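Side-chain contacts in 49 protein (Murid herpesvirus 4, PDB 6A4V), which interacts with poly(ADP-ribose) polymerase 1 and facilitates virus replication, probably through this interaction: residues 151-156 with 166-171; 159-164 with 226-231; 98-103 with 218-223. One frame throughout, in Å; residues are numbered along the deposited sequence.

Contact 1: 151-156 with 166-171; sequences LSIPYD and ACFLTS
Phe168 is the bump of this contact. Its ring reaches from helix 161-168 into a hollow formed by Ile153 and Tyr155 of the loop. The outer end of the ring does the touching. Phe168 CZ lies 3.8 Å from Tyr155 CD1, and the tyrosine carbon sits near the plane of the phenylalanine ring. The two rings form an offset edge-to-face pair, with the edge of Phe168 turned toward the face of Tyr155. Their planes stand at 89° and their centroids are 5.6 Å apart. Tyr155 CG stands between its own backbone N and carbonyl carbon (chi1 76°), which swings the ring across the end of Phe168.

Ile153 closes the hollow next to the tyrosine. Its CD1 comes obliquely to Phe168 CE1 at 4.0 Å, and the two side chains run past each other in opposite directions. The contact joins the loop after helix 131-146 to the last part of helix 161-168, in a mainly helical protein. Val140 of helix 131-146 touches both aromatic rings, and Leu143 adds to the packing on Phe168. Trp164 makes a further edge-to-face pair with each ring, so the three form an aromatic cluster.

Cys167 lies beside Ile153. The CG2 branch of Ile153, anti to the backbone N, meets Cys167 SG at 4.2 Å. Cys167 CB also lies over the centre of one face of the Phe168 ring, 3.8 Å above its plane.

Contact 2: 159-164 with 226-231; sequences QPVHEW and VFKLFS
Val161 carries the contact of 159-164 with 226-231, touching Lys228 and Leu229. Along 226-231, Val226 comes first and points away from the contact. Phe227 also turns elsewhere, packing on Leu131, Leu132 and Leu135 of helix 131-146.

Lys228 makes the closest approach. Its CG lies 3.4 Å from Val161 CG2, tighter than usual for two carbons, and the two side chains cross at a slant. The lysine chain starts anti to the backbone N and then bends at CB-CG (chi2 93°). The aliphatic part thus passes the valine, and NZ ends at a weak hydrogen bond to the backbone O of Lys157, just before the other segment.

The contact joins the first turn of helix 161-168, with Pro160 at its N-cap position, to the long helix 213-235 of this mainly helical fold. Ser225, one residue before 226-231, touches both Val161 and Trp164, and Trp164 also packs on Val224.

Leu229 follows with a looser touch. Its CG is 4.4 Å from Val161 CG1, so the two methyl branches of the valine serve different neighbours. Leu229 also packs on Asn186 and Phe189. Phe230 turns to Leu89 and Leu93 of helix 89-104. Ser231 OG bonds back to Phe227 O at 3.0 Å, and that oxygen also accepts from Ser231 N on the opposite face of its carbonyl plane.

Contact 3: 98-103 with 218-223; sequences IRHLTL and NVLVYW
Helices 98-103 and 218-223 run nearly antiparallel, at 164° between their directions, with axes 10.6 Å apart at closest approach and His100 opposite Leu220. His100 carries most of the contact. Its CG is anti to the backbone N (chi1 -159°), and this directs the imidazole across to the other helix. The ring lies against the backbone and side-chain bases of Val219 and Leu220. His100 CD2 is 3.8 Å from Leu220 CA and 3.9 Å from Leu220 CB. Val219 is approached at a slant, with its CB 3.7 Å from His100 NE2. The imidazole comes closer still to the CG1 methyl of Val219, but the model is doubtful at that point.

The polar end of the histidine has a partner just before 218-223: NE2 is hydrogen-bonded to the backbone O of Gly216. This bond ties the imidazole to helix 213-235 and probably restrains the rotation of the ring.

Leu101 makes the second, lighter contact. Its CD2 meets Leu220 CD2 at 4.3 Å, methyl to methyl. Leu101 also packs on Lys121 and Leu124 of helix 111-126, and Leu220 on Thr139 and Leu142 of helix 131-146. Arg99 faces elsewhere. Its NH1 forms a salt bridge with Glu300 of the second subunit, so helix 89-104 serves both the interior of the chain and the subunit interface. Neighbouring antiparallel helices in side-by-side packing, as here, are characteristic of a helical bundle.

The three contacts lie on the same side of the chain's centre, and contact 2 shares a helix with each of the others. Contacts 1 and 2 both use helix 161-168, and their centres are about 13 Å apart. Tyr155 CD2 of contact 1 packs against Trp164 NE1 of contact 2 at 3.6 Å. Contacts 2 and 3 both use helix 213-235, with centres about 15 Å apart. Contacts 1 and 3 are about 17 Å apart between centres but are linked directly: Thr170 N probably donates a hydrogen bond to Asn218 OD1 at 2.8 Å. Leu169 and Val221 also pack together there. Helix 213-235 thus meets both the short helix 161-168 and helix 89-104.

Contact 1: 151-156 with 166-171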
loop_
_atom_site.group_PDB
_atom_site.type_symbol
_atom_site.label_atom_id
_atom_site.label_comp_id
_atom_site.label_asym_id
_atom_site.label_seq_id
_atom_site.Cartn_x
_atom_site.Cartn_y
_atom_site.Cartn_z
ATOM N N LEU B 151 -10.001 41.806 -6.803
ATOM C CA LEU B 151 -11.398 41.583 -6.502
ATOM C C LEU B 151 -12.289 41.823 -7.729
ATOM O O LEU B 151 -13.411 41.276 -7.797
ATOM C CB LEU B 151 -11.790 42.478 -5.321
ATOM C CG LEU B 151 -11.172 42.063 -3.992
ATOM C CD1 LEU B 151 -11.260 43.158 -2.925
ATOM C CD2 LEU B 151 -11.808 40.782 -3.499
ATOM N N SER B 152 -11.794 42.583 -8.712
ATOM C CA SER B 152 -12.537 42.813 -9.959
ATOM C C SER B 152 -12.431 41.622 -10.929
ATOM O O SER B 152 -12.958 41.711 -12.042
ATOM C CB SER B 152 -12.064 44.074 -10.619
ATOM O OG SER B 152 -11.438 44.934 -9.673
ATOM N N ILE B 153 -11.779 40.513 -10.530
ATOM C CA ILE B 153 -11.537 39.383 -11.452
ATOM C C ILE B 153 -12.761 38.475 -11.464
ATOM O O ILE B 153 -13.081 37.853 -10.452
ATOM C CB ILE B 153 -10.251 38.596 -11.112
ATOM C CG1 ILE B 153 -9.032 39.517 -11.030
ATOM C CG2 ILE B 153 -10.023 37.482 -12.129
ATOM C CD1 ILE B 153 -7.823 38.875 -10.410
ATOM N N PRO B 154 -13.470 38.374 -12.615
ATOM C CA PRO B 154 -14.651 37.516 -12.726
ATOM C C PRO B 154 -14.316 36.019 -12.664
ATOM O O PRO B 154 -13.318 35.602 -13.263
ATOM C CB PRO B 154 -15.201 37.818 -14.127
ATOM C CG PRO B 154 -13.990 38.311 -14.900
ATOM C CD PRO B 154 -13.152 39.055 -13.883
ATOM N N TYR B 155 -15.170 35.253 -11.966
ATOM C CA TYR B 155 -15.076 33.786 -11.810
ATOM C C TYR B 155 -16.468 33.302 -11.389
ATOM O O TYR B 155 -17.273 34.147 -10.970
ATOM C CB TYR B 155 -14.005 33.396 -10.773
ATOM C CG TYR B 155 -14.408 33.592 -9.335
ATOM C CD1 TYR B 155 -14.207 34.804 -8.688
ATOM C CD2 TYR B 155 -14.991 32.569 -8.602
ATOM C CE1 TYR B 155 -14.571 34.990 -7.360
ATOM C CE2 TYR B 155 -15.351 32.736 -7.274
ATOM C CZ TYR B 155 -15.152 33.955 -6.649
ATOM O OH TYR B 155 -15.559 34.142 -5.349
ATOM N N ASP B 156 -16.750 31.996 -11.549
ATOM C CA ASP B 156 -17.965 31.351 -10.985
ATOM C C ASP B 156 -17.624 29.925 -10.497
ATOM O O ASP B 156 -16.502 29.470 -10.638
ATOM C CB ASP B 156 -19.126 31.413 -11.989
ATOM C CG ASP B 156 -18.755 30.985 -13.408
ATOM O OD1 ASP B 156 -18.014 31.751 -14.096
ATOM O OD2 ASP B 156 -19.194 29.888 -13.818
ATOM N N ALA B 166 -5.206 29.375 -11.499
ATOM C CA ALA B 166 -4.279 30.155 -12.304
ATOM C C ALA B 166 -4.482 31.659 -12.036
ATOM O O ALA B 166 -3.514 32.364 -11.728
ATOM C CB ALA B 166 -4.444 29.808 -13.768
ATOM N N CYS B 167 -5.726 32.145 -12.139
ATOM C CA CYS B 167 -6.031 33.544 -11.820
ATOM C C CYS B 167 -5.334 33.970 -10.533
ATOM O O CYS B 167 -4.608 34.963 -10.497
ATOM C CB CYS B 167 -7.512 33.790 -11.593
ATOM S SG CYS B 167 -8.467 33.652 -13.115
ATOM N N PHE B 168 -5.582 33.200 -9.478
ATOM C CA PHE B 168 -5.453 33.695 -8.161
ATOM C C PHE B 168 -4.084 33.325 -7.576
ATOM O O PHE B 168 -3.788 33.730 -6.472
ATOM C CB PHE B 168 -6.659 33.209 -7.363
ATOM C CG PHE B 168 -7.966 33.809 -7.814
ATOM C CD1 PHE B 168 -8.095 35.182 -7.958
ATOM C CD2 PHE B 168 -9.087 33.027 -8.033
ATOM C CE1 PHE B 168 -9.299 35.754 -8.329
ATOM C CE2 PHE B 168 -10.294 33.597 -8.420
ATOM C CZ PHE B 168 -10.397 34.962 -8.570
ATOM N N LEU B 169 -3.251 32.580 -8.314
ATOM C CA LEU B 169 -1.839 32.415 -7.923
ATOM C C LEU B 169 -1.053 33.684 -8.265
ATOM O O LEU B 169 -1.104 34.129 -9.404
ATOM C CB LEU B 169 -1.238 31.224 -8.674
ATOM C CG LEU B 169 -1.671 29.842 -8.191
ATOM C CD1 LEU B 169 -1.171 28.783 -9.156
ATOM C CD2 LEU B 169 -1.215 29.581 -6.762
ATOM N N THR B 170 -0.284 34.224 -7.309
ATOM C CA THR B 170 0.492 35.457 -7.557
ATOM C C THR B 170 1.990 35.151 -7.696
ATOM O O THR B 170 2.607 34.622 -6.780
ATOM C CB THR B 170 0.216 36.508 -6.477
ATOM O OG1 THR B 170 0.826 36.102 -5.252
ATOM C CG2 THR B 170 -1.268 36.735 -6.277
ATOM N N SER B 171 2.540 35.516 -8.864
ATOM C CA SER B 171 3.980 35.499 -9.203
ATOM C C SER B 171 4.584 34.119 -8.900
ATOM O O SER B 171 5.141 33.888 -7.809
ATOM C CB SER B 171 4.745 36.634 -8.519
ATOM O OG SER B 171 4.926 36.402 -7.129
#

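Contact 2: 159-164 with 226-231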
loop_
_atom_site.group_PDB
_atom_site.type_symbol
_atom_site.label_atom_id
_atom_site.label_comp_id
_atom_site.label_asym_id
_atom_site.label_seq_id
_atom_site.Cartn_x
_atom_site.Cartn_y
_atom_site.Cartn_z
ATOM N N GLN B 159 -16.904 27.492 -13.465
ATOM C CA GLN B 159 -15.560 27.654 -13.999
ATOM C C GLN B 159 -14.674 26.488 -13.540
ATOM O O GLN B 159 -14.644 26.114 -12.364
ATOM C CB GLN B 159 -15.004 29.005 -13.546
ATOM C CG GLN B 159 -13.566 29.273 -13.966
ATOM C CD GLN B 159 -12.918 30.354 -13.136
ATOM O OE1 GLN B 159 -13.275 30.576 -11.982
ATOM N NE2 GLN B 159 -11.915 31.006 -13.700
ATOM N N PRO B 160 -13.934 25.840 -14.465
ATOM C CA PRO B 160 -12.990 24.789 -14.091
ATOM C C PRO B 160 -11.957 25.243 -13.049
ATOM O O PRO B 160 -11.473 26.370 -13.064
ATOM C CB PRO B 160 -12.268 24.406 -15.398
ATOM C CG PRO B 160 -13.171 24.920 -16.514
ATOM C CD PRO B 160 -14.034 26.022 -15.921
ATOM N N VAL B 161 -11.610 24.304 -12.176
ATOM C CA VAL B 161 -10.895 24.579 -10.971
ATOM C C VAL B 161 -9.492 25.090 -11.295
ATOM O O VAL B 161 -9.004 26.000 -10.660
ATOM C CB VAL B 161 -10.870 23.320 -10.095
ATOM C CG1 VAL B 161 -9.875 23.423 -8.960
ATOM C CG2 VAL B 161 -12.270 23.011 -9.590
ATOM N N HIS B 162 -8.843 24.482 -12.277
ATOM C CA HIS B 162 -7.506 24.886 -12.665
ATOM C C HIS B 162 -7.498 26.354 -13.160
ATOM O O HIS B 162 -6.620 27.128 -12.815
ATOM C CB HIS B 162 -6.965 23.888 -13.702
ATOM C CG HIS B 162 -7.669 23.905 -15.020
ATOM N ND1 HIS B 162 -8.955 23.419 -15.186
ATOM C CD2 HIS B 162 -7.269 24.333 -16.234
ATOM C CE1 HIS B 162 -9.309 23.536 -16.451
ATOM N NE2 HIS B 162 -8.295 24.104 -17.106
ATOM N N GLU B 163 -8.503 26.752 -13.947
ATOM C CA GLU B 163 -8.614 28.137 -14.397
ATOM C C GLU B 163 -8.564 29.068 -13.181
ATOM O O GLU B 163 -7.745 29.986 -13.144
ATOM C CB GLU B 163 -9.863 28.333 -15.261
ATOM C CG GLU B 163 -9.599 28.093 -16.745
ATOM C CD GLU B 163 -10.838 27.875 -17.591
ATOM O OE1 GLU B 163 -11.918 28.348 -17.177
ATOM O OE2 GLU B 163 -10.723 27.220 -18.657
ATOM N N TRP B 164 -9.393 28.772 -12.168
ATOM C CA TRP B 164 -9.474 29.548 -10.917
ATOM C C TRP B 164 -8.143 29.571 -10.166
ATOM O O TRP B 164 -7.786 30.604 -9.618
ATOM C CB TRP B 164 -10.615 29.011 -10.047
ATOM C CG TRP B 164 -10.913 29.730 -8.768
ATOM C CD1 TRP B 164 -11.907 30.647 -8.585
ATOM C CD2 TRP B 164 -10.432 29.415 -7.445
ATOM N NE1 TRP B 164 -11.985 31.023 -7.269
ATOM C CE2 TRP B 164 -11.062 30.310 -6.549
ATOM C CE3 TRP B 164 -9.439 28.578 -6.940
ATOM C CZ2 TRP B 164 -10.799 30.322 -5.179
ATOM C CZ3 TRP B 164 -9.174 28.586 -5.586
ATOM C CH2 TRP B 164 -9.860 29.430 -4.717
ATOM N N VAL B 226 -7.379 21.812 -4.825
ATOM C CA VAL B 226 -7.277 20.396 -4.661
ATOM C C VAL B 226 -8.500 19.904 -3.892
ATOM O O VAL B 226 -9.088 18.907 -4.231
ATOM C CB VAL B 226 -5.996 19.953 -3.934
ATOM C CG1 VAL B 226 -6.078 18.468 -3.619
ATOM C CG2 VAL B 226 -4.758 20.268 -4.726
ATOM N N PHE B 227 -8.862 20.584 -2.828
ATOM C CA PHE B 227 -10.034 20.113 -2.078
ATOM C C PHE B 227 -11.294 20.021 -2.955
ATOM O O PHE B 227 -12.213 19.170 -2.687
ATOM C CB PHE B 227 -10.299 21.051 -0.907
ATOM C CG PHE B 227 -11.453 20.655 -0.029
ATOM C CD1 PHE B 227 -11.362 19.528 0.774
ATOM C CD2 PHE B 227 -12.568 21.454 0.092
ATOM C CE1 PHE B 227 -12.430 19.159 1.571
ATOM C CE2 PHE B 227 -13.629 21.093 0.920
ATOM C CZ PHE B 227 -13.557 19.941 1.663
ATOM N N LYS B 228 -11.446 20.979 -3.888
ATOM C CA LYS B 228 -12.680 21.085 -4.669
ATOM C C LYS B 228 -12.658 19.915 -5.655
ATOM O O LYS B 228 -13.689 19.231 -5.800
ATOM C CB LYS B 228 -12.883 22.493 -5.253
ATOM C CG LYS B 228 -13.732 22.610 -6.528
ATOM C CD LYS B 228 -15.217 22.878 -6.282
ATOM C CE LYS B 228 -15.971 23.423 -7.483
ATOM N NZ LYS B 228 -15.755 24.872 -7.702
ATOM N N LEU B 229 -11.469 19.597 -6.191
ATOM C CA LEU B 229 -11.375 18.484 -7.108
ATOM C C LEU B 229 -11.768 17.196 -6.379
ATOM O O LEU B 229 -12.600 16.417 -6.882
ATOM C CB LEU B 229 -9.964 18.365 -7.668
ATOM C CG LEU B 229 -9.618 18.984 -9.019
ATOM C CD1 LEU B 229 -8.313 18.376 -9.497
ATOM C CD2 LEU B 229 -10.661 18.758 -10.103
ATOM N N PHE B 230 -11.163 16.916 -5.225
ATOM C CA PHE B 230 -11.432 15.653 -4.538
ATOM C C PHE B 230 -12.901 15.662 -4.116
ATOM O O PHE B 230 -13.577 14.637 -4.072
ATOM C CB PHE B 230 -10.467 15.429 -3.353
ATOM C CG PHE B 230 -9.178 14.749 -3.739
ATOM C CD1 PHE B 230 -9.177 13.448 -4.259
ATOM C CD2 PHE B 230 -7.962 15.417 -3.653
ATOM C CE1 PHE B 230 -7.998 12.831 -4.639
ATOM C CE2 PHE B 230 -6.782 14.790 -4.048
ATOM C CZ PHE B 230 -6.791 13.495 -4.509
ATOM N N SER B 231 -13.439 16.845 -3.829
ATOM C CA SER B 231 -14.833 16.866 -3.410
ATOM C C SER B 231 -15.723 16.319 -4.516
ATOM O O SER B 231 -16.678 15.585 -4.282
ATOM C CB SER B 231 -15.273 18.226 -3.027
ATOM O OG SER B 231 -14.944 18.486 -1.667
#

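Contact 3: 98-103 with 218-223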
loop_
_atom_site.group_PDB
_atom_site.type_symbol
_atom_site.label_atom_id
_atom_site.label_comp_id
_atom_site.label_asym_id
_atom_site.label_seq_id
_atom_site.Cartn_x
_atom_site.Cartn_y
_atom_site.Cartn_z
ATOM N N ILE B 98 -7.740 23.757 7.528
ATOM C CA ILE B 98 -7.837 24.312 8.829
ATOM C C ILE B 98 -6.459 24.579 9.434
ATOM O O ILE B 98 -6.379 25.434 10.341
ATOM C CB ILE B 98 -8.546 23.408 9.857
ATOM C CG1 ILE B 98 -10.040 23.354 9.597
ATOM C CG2 ILE B 98 -8.230 23.965 11.228
ATOM C CD1 ILE B 98 -10.810 22.318 10.397
ATOM N N ARG B 99 -5.487 23.704 9.157
ATOM C CA ARG B 99 -4.163 23.827 9.762
ATOM C C ARG B 99 -3.468 25.003 9.108
ATOM O O ARG B 99 -2.908 25.872 9.795
ATOM C CB ARG B 99 -3.295 22.566 9.631
ATOM C CG ARG B 99 -3.041 21.854 10.956
ATOM C CD ARG B 99 -2.139 20.619 10.913
ATOM N NE ARG B 99 -2.767 19.415 10.359
ATOM C CZ ARG B 99 -2.550 18.936 9.130
ATOM N NH1 ARG B 99 -1.604 19.462 8.370
ATOM N NH2 ARG B 99 -3.227 17.887 8.683
ATOM N N HIS B 100 -3.499 25.024 7.778
ATOM C CA HIS B 100 -2.949 26.146 7.017
ATOM C C HIS B 100 -3.558 27.496 7.411
ATOM O O HIS B 100 -2.873 28.506 7.359
ATOM C CB HIS B 100 -3.265 25.966 5.557
ATOM C CG HIS B 100 -2.339 26.758 4.745
ATOM N ND1 HIS B 100 -1.016 26.507 4.809
ATOM C CD2 HIS B 100 -2.523 27.758 3.850
ATOM C CE1 HIS B 100 -0.376 27.296 3.956
ATOM N NE2 HIS B 100 -1.274 28.114 3.372
ATOM N N LEU B 101 -4.846 27.507 7.788
ATOM C CA LEU B 101 -5.520 28.747 8.184
ATOM C C LEU B 101 -4.933 29.241 9.517
ATOM O O LEU B 101 -4.630 30.436 9.624
ATOM C CB LEU B 101 -7.046 28.567 8.276
ATOM C CG LEU B 101 -7.778 28.320 6.945
ATOM C CD1 LEU B 101 -9.191 27.809 7.196
ATOM C CD2 LEU B 101 -7.838 29.572 6.068
ATOM N N THR B 102 -4.792 28.347 10.515
ATOM C CA THR B 102 -4.248 28.722 11.819
ATOM C C THR B 102 -2.828 29.274 11.603
ATOM O O THR B 102 -2.500 30.346 12.065
ATOM C CB THR B 102 -4.263 27.578 12.840
ATOM O OG1 THR B 102 -3.526 26.574 12.157
ATOM C CG2 THR B 102 -5.635 27.089 13.276
ATOM N N LEU B 103 -2.023 28.583 10.808
ATOM C CA LEU B 103 -0.732 29.089 10.436
ATOM C C LEU B 103 -0.824 30.517 9.881
ATOM O O LEU B 103 0.062 31.327 10.131
ATOM C CB LEU B 103 -0.120 28.159 9.388
ATOM C CG LEU B 103 1.160 28.664 8.721
ATOM C CD1 LEU B 103 1.844 27.522 7.982
ATOM C CD2 LEU B 103 0.905 29.836 7.771
ATOM N N ASN B 218 -0.745 31.525 -2.100
ATOM C CA ASN B 218 -0.601 30.585 -3.191
ATOM C C ASN B 218 -0.940 29.154 -2.727
ATOM O O ASN B 218 -1.618 28.400 -3.413
ATOM C CB ASN B 218 0.795 30.702 -3.810
ATOM C CG ASN B 218 0.902 31.845 -4.800
ATOM O OD1 ASN B 218 -0.084 32.520 -5.088
ATOM N ND2 ASN B 218 2.089 32.071 -5.339
ATOM N N VAL B 219 -0.460 28.780 -1.545
ATOM C CA VAL B 219 -0.626 27.454 -1.005
ATOM C C VAL B 219 -2.091 27.259 -0.593
ATOM O O VAL B 219 -2.649 26.178 -0.746
ATOM C CB VAL B 219 0.322 27.250 0.194
ATOM C CG1 VAL B 219 -0.147 26.171 1.157
ATOM C CG2 VAL B 219 1.736 26.952 -0.256
ATOM N N LEU B 220 -2.686 28.278 0.018
ATOM C CA LEU B 220 -4.101 28.177 0.389
ATOM C C LEU B 220 -4.933 27.904 -0.852
ATOM O O LEU B 220 -5.900 27.143 -0.836
ATOM C CB LEU B 220 -4.598 29.474 0.998
ATOM C CG LEU B 220 -6.078 29.427 1.360
ATOM C CD1 LEU B 220 -6.398 28.172 2.166
ATOM C CD2 LEU B 220 -6.475 30.669 2.140
ATOM N N VAL B 221 -4.548 28.588 -1.924
ATOM C CA VAL B 221 -5.283 28.565 -3.114
ATOM C C VAL B 221 -5.251 27.143 -3.631
ATOM O O VAL B 221 -6.262 26.617 -4.088
ATOM C CB VAL B 221 -4.692 29.510 -4.175
ATOM C CG1 VAL B 221 -5.025 29.024 -5.572
ATOM C CG2 VAL B 221 -5.148 30.930 -3.986
ATOM N N TYR B 222 -4.032 26.614 -3.668
ATOM C CA TYR B 222 -3.742 25.323 -4.288
ATOM C C TYR B 222 -4.534 24.253 -3.529
ATOM O O TYR B 222 -5.193 23.454 -4.124
ATOM C CB TYR B 222 -2.232 25.085 -4.235
ATOM C CG TYR B 222 -1.743 23.707 -4.593
ATOM C CD1 TYR B 222 -1.366 23.401 -5.893
ATOM C CD2 TYR B 222 -1.587 22.726 -3.627
ATOM C CE1 TYR B 222 -0.860 22.156 -6.221
ATOM C CE2 TYR B 222 -1.056 21.482 -3.939
ATOM C CZ TYR B 222 -0.717 21.185 -5.251
ATOM O OH TYR B 222 -0.210 19.961 -5.610
ATOM N N TRP B 223 -4.501 24.314 -2.199
ATOM C CA TRP B 223 -5.218 23.335 -1.423
ATOM C C TRP B 223 -6.730 23.521 -1.496
ATOM O O TRP B 223 -7.464 22.549 -1.367
ATOM C CB TRP B 223 -4.733 23.282 0.018
ATOM C CG TRP B 223 -3.402 22.608 0.072
ATOM C CD1 TRP B 223 -2.196 23.190 0.315
ATOM C CD2 TRP B 223 -3.132 21.224 -0.165
ATOM N NE1 TRP B 223 -1.198 22.264 0.261
ATOM C CE2 TRP B 223 -1.744 21.041 -0.013
ATOM C CE3 TRP B 223 -3.932 20.100 -0.382
ATOM C CZ2 TRP B 223 -1.135 19.789 -0.154
ATOM C CZ3 TRP B 223 -3.338 18.865 -0.489
ATOM C CH2 TRP B 223 -1.955 18.724 -0.428
#